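Local coordinates for MFP2b (Ascaris suum, PDB 2BJR), which probably enhances polymerisation of the major sperm protein in the amoeboid motility of nematode sperm, and binds a zinc ion, at residues F295-H307 against V356-D368. Numbering follows the deposited sequence.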
loop_
_atom_site.group_PDB
_atom_site.type_symbol
_atom_site.label_atom_id
_atom_site.label_comp_id
_atom_site.label_asym_id
_atom_site.label_seq_id
_atom_site.Cartn_x
_atom_site.Cartn_y
_atom_site.Cartn_z
ATOM N N PHE A 295 -19.062 -3.168 13.360
ATOM C CA PHE A 295 -17.598 -3.061 13.552
ATOM C C PHE A 295 -17.194 -2.591 14.959
ATOM O O PHE A 295 -16.051 -2.835 15.403
ATOM C CB PHE A 295 -16.966 -2.085 12.515
ATOM C CG PHE A 295 -17.743 -0.799 12.313
ATOM C CD1 PHE A 295 -17.798 0.173 13.326
ATOM C CD2 PHE A 295 -18.429 -0.561 11.132
ATOM C CE1 PHE A 295 -18.534 1.359 13.146
ATOM C CE2 PHE A 295 -19.165 0.620 10.937
ATOM C CZ PHE A 295 -19.225 1.575 11.945
ATOM N N GLY A 296 -18.111 -1.880 15.626
ATOM C CA GLY A 296 -17.890 -1.325 16.954
ATOM C C GLY A 296 -17.649 -2.377 18.021
ATOM O O GLY A 296 -16.901 -2.129 18.981
ATOM N N ALA A 297 -18.286 -3.544 17.863
ATOM C CA ALA A 297 -18.080 -4.711 18.735
ATOM C C ALA A 297 -16.629 -5.259 18.633
ATOM O O ALA A 297 -16.123 -5.920 19.549
ATOM C CB ALA A 297 -19.097 -5.799 18.373
ATOM N N LYS A 298 -15.959 -4.948 17.519
ATOM C CA LYS A 298 -14.627 -5.464 17.211
ATOM C C LYS A 298 -14.605 -7.013 17.234
ATOM O O LYS A 298 -13.790 -7.643 17.910
ATOM C CB LYS A 298 -13.545 -4.806 18.090
ATOM C CG LYS A 298 -13.450 -3.269 17.896
ATOM C CD LYS A 298 -12.015 -2.762 17.600
ATOM C CE LYS A 298 -12.025 -1.355 16.956
ATOM N NZ LYS A 298 -10.698 -0.628 17.000
ATOM N N GLU A 299 -15.535 -7.588 16.460
ATOM C CA GLU A 299 -15.534 -8.989 16.044
ATOM C C GLU A 299 -15.204 -9.017 14.494
ATOM O O GLU A 299 -14.026 -9.011 14.130
ATOM C CB GLU A 299 -16.876 -9.650 16.422
ATOM C CG GLU A 299 -17.782 -8.790 17.349
ATOM C CD GLU A 299 -18.663 -9.589 18.330
ATOM O OE1 GLU A 299 -18.171 -9.910 19.458
ATOM O OE2 GLU A 299 -19.864 -9.859 17.994
ATOM N N TRP A 300 -16.197 -9.017 13.605
ATOM C CA TRP A 300 -15.931 -8.851 12.162
ATOM C C TRP A 300 -15.849 -7.364 11.835
ATOM O O TRP A 300 -16.695 -6.558 12.220
ATOM C CB TRP A 300 -16.964 -9.552 11.289
ATOM C CG TRP A 300 -16.858 -11.027 11.326
ATOM C CD1 TRP A 300 -17.589 -11.873 12.104
ATOM C CD2 TRP A 300 -15.973 -11.855 10.563
ATOM N NE1 TRP A 300 -17.217 -13.173 11.875
ATOM C CE2 TRP A 300 -16.214 -13.197 10.946
ATOM C CE3 TRP A 300 -14.972 -11.600 9.614
ATOM C CZ2 TRP A 300 -15.518 -14.275 10.400
ATOM C CZ3 TRP A 300 -14.278 -12.659 9.079
ATOM C CH2 TRP A 300 -14.543 -13.995 9.477
ATOM N N ILE A 301 -14.774 -6.964 11.186
ATOM C CA ILE A 301 -14.559 -5.564 10.917
ATOM C C ILE A 301 -14.409 -5.454 9.393
ATOM O O ILE A 301 -13.618 -6.186 8.829
ATOM C CB ILE A 301 -13.278 -5.081 11.619
ATOM C CG1 ILE A 301 -13.325 -5.369 13.142
ATOM C CG2 ILE A 301 -13.059 -3.614 11.437
ATOM C CD1 ILE A 301 -12.181 -4.659 13.919
ATOM N N PRO A 302 -15.100 -4.547 8.734
ATOM C CA PRO A 302 -14.823 -4.351 7.304
ATOM C C PRO A 302 -13.348 -4.025 7.044
ATOM O O PRO A 302 -12.683 -3.363 7.833
ATOM C CB PRO A 302 -15.712 -3.158 6.913
ATOM C CG PRO A 302 -16.803 -3.148 7.939
ATOM C CD PRO A 302 -16.135 -3.610 9.235
ATOM N N VAL A 303 -12.843 -4.480 5.905
ATOM C CA VAL A 303 -11.561 -4.045 5.398
ATOM C C VAL A 303 -11.804 -2.602 4.998
ATOM O O VAL A 303 -12.804 -2.327 4.376
ATOM C CB VAL A 303 -11.133 -4.919 4.204
ATOM C CG1 VAL A 303 -10.018 -4.313 3.434
ATOM C CG2 VAL A 303 -10.763 -6.276 4.729
ATOM N N HIS A 304 -10.936 -1.672 5.391
ATOM C CA HIS A 304 -11.145 -0.273 5.059
ATOM C C HIS A 304 -9.850 0.446 4.795
ATOM O O HIS A 304 -8.826 0.156 5.416
ATOM C CB HIS A 304 -11.887 0.480 6.181
ATOM C CG HIS A 304 -11.231 0.388 7.525
ATOM N ND1 HIS A 304 -10.525 1.432 8.090
ATOM C CD2 HIS A 304 -11.184 -0.628 8.419
ATOM C CE1 HIS A 304 -10.040 1.044 9.266
ATOM N NE2 HIS A 304 -10.448 -0.199 9.497
ATOM N N VAL A 305 -9.899 1.375 3.857
ATOM C CA VAL A 305 -8.823 2.348 3.674
ATOM C C VAL A 305 -9.431 3.711 3.973
ATOM O O VAL A 305 -10.476 4.067 3.435
ATOM C CB VAL A 305 -8.231 2.260 2.264
ATOM C CG1 VAL A 305 -7.315 3.462 2.001
ATOM C CG2 VAL A 305 -7.427 0.963 2.109
ATOM N N ASP A 306 -8.768 4.476 4.833
ATOM C CA ASP A 306 -9.374 5.649 5.429
ATOM C C ASP A 306 -9.042 6.933 4.685
ATOM O O ASP A 306 -7.981 7.104 4.140
ATOM C CB ASP A 306 -8.970 5.770 6.889
ATOM C CG ASP A 306 -9.465 4.626 7.734
ATOM O OD1 ASP A 306 -10.265 3.779 7.255
ATOM O OD2 ASP A 306 -9.110 4.508 8.915
ATOM N N HIS A 307 -10.011 7.823 4.650
ATOM C CA HIS A 307 -9.895 9.092 3.979
ATOM C C HIS A 307 -10.861 10.070 4.649
ATOM O O HIS A 307 -11.898 9.675 5.212
ATOM C CB HIS A 307 -10.235 8.933 2.499
ATOM C CG HIS A 307 -10.075 10.184 1.712
ATOM N ND1 HIS A 307 -8.874 10.568 1.141
ATOM C CD2 HIS A 307 -10.957 11.158 1.419
ATOM C CE1 HIS A 307 -9.042 11.714 0.514
ATOM N NE2 HIS A 307 -10.290 12.106 0.677
ATOM N N VAL A 356 -19.995 -7.254 2.292
ATOM C CA VAL A 356 -18.799 -6.447 2.531
ATOM C C VAL A 356 -17.640 -7.348 2.936
ATOM O O VAL A 356 -17.812 -8.263 3.739
ATOM C CB VAL A 356 -19.075 -5.385 3.627
ATOM C CG1 VAL A 356 -17.847 -4.610 3.999
ATOM C CG2 VAL A 356 -20.121 -4.479 3.158
ATOM N N LEU A 357 -16.435 -7.108 2.416
ATOM C CA LEU A 357 -15.281 -7.920 2.824
ATOM C C LEU A 357 -14.891 -7.488 4.237
ATOM O O LEU A 357 -14.608 -6.309 4.470
ATOM C CB LEU A 357 -14.075 -7.737 1.869
ATOM C CG LEU A 357 -12.844 -8.530 2.357
ATOM C CD1 LEU A 357 -13.149 -10.047 2.335
ATOM C CD2 LEU A 357 -11.616 -8.211 1.574
ATOM N N CYS A 358 -14.933 -8.427 5.171
ATOM C CA CYS A 358 -14.556 -8.207 6.550
ATOM C C CYS A 358 -13.464 -9.170 6.950
ATOM O O CYS A 358 -13.123 -10.128 6.210
ATOM C CB CYS A 358 -15.746 -8.439 7.482
ATOM S SG CYS A 358 -17.153 -7.358 7.138
ATOM N N ARG A 359 -12.869 -8.847 8.091
ATOM C CA ARG A 359 -11.897 -9.693 8.711
ATOM C C ARG A 359 -12.124 -9.735 10.227
ATOM O O ARG A 359 -12.684 -8.828 10.821
ATOM C CB ARG A 359 -10.465 -9.220 8.422
ATOM C CG ARG A 359 -10.156 -7.818 8.784
ATOM C CD ARG A 359 -8.710 -7.446 8.511
ATOM N NE ARG A 359 -8.369 -6.138 9.011
ATOM C CZ ARG A 359 -7.136 -5.752 9.285
ATOM N NH1 ARG A 359 -6.086 -6.538 9.003
ATOM N NH2 ARG A 359 -6.952 -4.587 9.849
ATOM N N LYS A 360 -11.636 -10.814 10.819
ATOM C CA LYS A 360 -11.825 -11.098 12.241
ATOM C C LYS A 360 -10.506 -11.547 12.790
ATOM O O LYS A 360 -9.914 -12.491 12.265
ATOM C CB LYS A 360 -12.815 -12.251 12.439
ATOM C CG LYS A 360 -12.949 -12.664 13.939
ATOM C CD LYS A 360 -14.278 -13.416 14.217
ATOM C CE LYS A 360 -14.443 -13.720 15.764
ATOM N NZ LYS A 360 -15.887 -13.854 16.204
ATOM N N ALA A 361 -10.100 -10.927 13.879
ATOM C CA ALA A 361 -8.860 -11.269 14.529
ATOM C C ALA A 361 -8.920 -12.694 15.091
ATOM O O ALA A 361 -9.935 -13.115 15.668
ATOM C CB ALA A 361 -8.581 -10.335 15.644
ATOM N N LYS A 362 -7.817 -13.390 14.922
ATOM C CA LYS A 362 -7.580 -14.670 15.574
ATOM C C LYS A 362 -7.294 -14.463 17.068
ATOM O O LYS A 362 -6.856 -13.382 17.518
ATOM C CB LYS A 362 -6.401 -15.381 14.918
ATOM C CG LYS A 362 -6.711 -15.955 13.544
ATOM C CD LYS A 362 -5.546 -16.794 12.981
ATOM C CE LYS A 362 -5.770 -17.292 11.548
ATOM N NZ LYS A 362 -6.901 -18.295 11.418
ATOM N N PRO A 363 -7.528 -15.515 17.868
ATOM C CA PRO A 363 -7.207 -15.424 19.299
ATOM C C PRO A 363 -5.740 -15.015 19.492
ATOM O O PRO A 363 -4.855 -15.513 18.799
ATOM C CB PRO A 363 -7.440 -16.864 19.813
ATOM C CG PRO A 363 -8.384 -17.493 18.821
ATOM C CD PRO A 363 -8.063 -16.836 17.481
ATOM N N GLY A 364 -5.520 -14.081 20.406
ATOM C CA GLY A 364 -4.214 -13.520 20.690
ATOM C C GLY A 364 -3.803 -12.317 19.858
ATOM O O GLY A 364 -2.773 -11.695 20.146
ATOM N N CYS A 365 -4.610 -11.994 18.851
ATOM C CA CYS A 365 -4.318 -10.925 17.902
ATOM C C CYS A 365 -5.338 -9.806 17.990
ATOM O O CYS A 365 -6.475 -9.999 18.408
ATOM C CB CYS A 365 -4.302 -11.500 16.477
ATOM S SG CYS A 365 -3.148 -12.886 16.312
ATOM N N THR A 366 -4.893 -8.607 17.611
ATOM C CA THR A 366 -5.717 -7.447 17.605
ATOM C C THR A 366 -5.599 -6.760 16.228
ATOM O O THR A 366 -4.484 -6.539 15.707
ATOM C CB THR A 366 -5.241 -6.517 18.707
ATOM O OG1 THR A 366 -5.451 -7.136 20.008
ATOM C CG2 THR A 366 -6.101 -5.274 18.731
ATOM N N ILE A 367 -6.743 -6.442 15.648
ATOM C CA ILE A 367 -6.795 -5.703 14.388
ATOM C C ILE A 367 -7.668 -4.469 14.537
ATOM O O ILE A 367 -8.424 -4.338 15.481
ATOM C CB ILE A 367 -7.306 -6.575 13.235
ATOM C CG1 ILE A 367 -8.778 -6.958 13.466
ATOM C CG2 ILE A 367 -6.393 -7.811 13.087
ATOM C CD1 ILE A 367 -9.474 -7.630 12.326
ATOM N N ASP A 368 -7.525 -3.571 13.579
ATOM C CA ASP A 368 -8.429 -2.475 13.407
ATOM C C ASP A 368 -9.230 -2.603 12.086
ATOM O O ASP A 368 -9.994 -1.628 11.856
ATOM C CB ASP A 368 -7.630 -1.169 13.419
ATOM C CG ASP A 368 -6.921 -0.909 12.112
ATOM O OD1 ASP A 368 -6.814 -1.835 11.280
ATOM O OD2 ASP A 368 -6.438 0.217 11.816
HETATM O O HOH W 1 -11.265 -0.251 13.648
HETATM O O HOH W 2 -11.671 -8.977 15.402
HETATM O O HOH W 3 -17.336 -15.310 13.874
HETATM O O HOH W 4 -10.401 -4.105 9.209
#
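Ile-301 and Arg-359 form the hydrogen-bonded pair at the heart of an antiparallel beta pairing, where the short strand 300-302 lies against strand 356-361 in the second of the protein's two motility-family regions. Ile-301 N donates to Arg-359 O at 2.8 Å and Arg-359 N returns a bond to Ile-301 O at 2.9 Å; one step on, Val-303 N reaches Leu-357 O. On its other side the longer strand continues the sheet through backbone bonds to Asp-283 and Asp-285.

Side-chain packing flanks the pairing. The indole of Trp-300 lies across the lysine chain: Lys-360 CB sits 3.5 Å from the centroid of the six-membered ring in a CH-pi contact, only 7° off its normal. With CG anti to the backbone N (chi1 175°) and the chain extended, Lys-360 runs past the indole, and one water accepts from both NZ and Trp-300 NE1. On the face that carries Ile-301 and Arg-359, CD1 of Ile-301 meets Ile-367 CG1 at 4.1 Å.

Two polar contacts meet the C-terminal residue, Asp-368. Arg-359 NH2 makes a salt bridge to Asp-368 OD1, the guanidinium being positioned by NH1 bonding to Thr-191 O and a water linking NE to Pro-302 O. His-304, whose ND1 donates a hydrogen bond to Asp-306 OD1, uses NE2 to donate almost straight (176°) to the terminal main-chain oxygen of Asp-368, O, 2.8 Å away and in the imidazole plane.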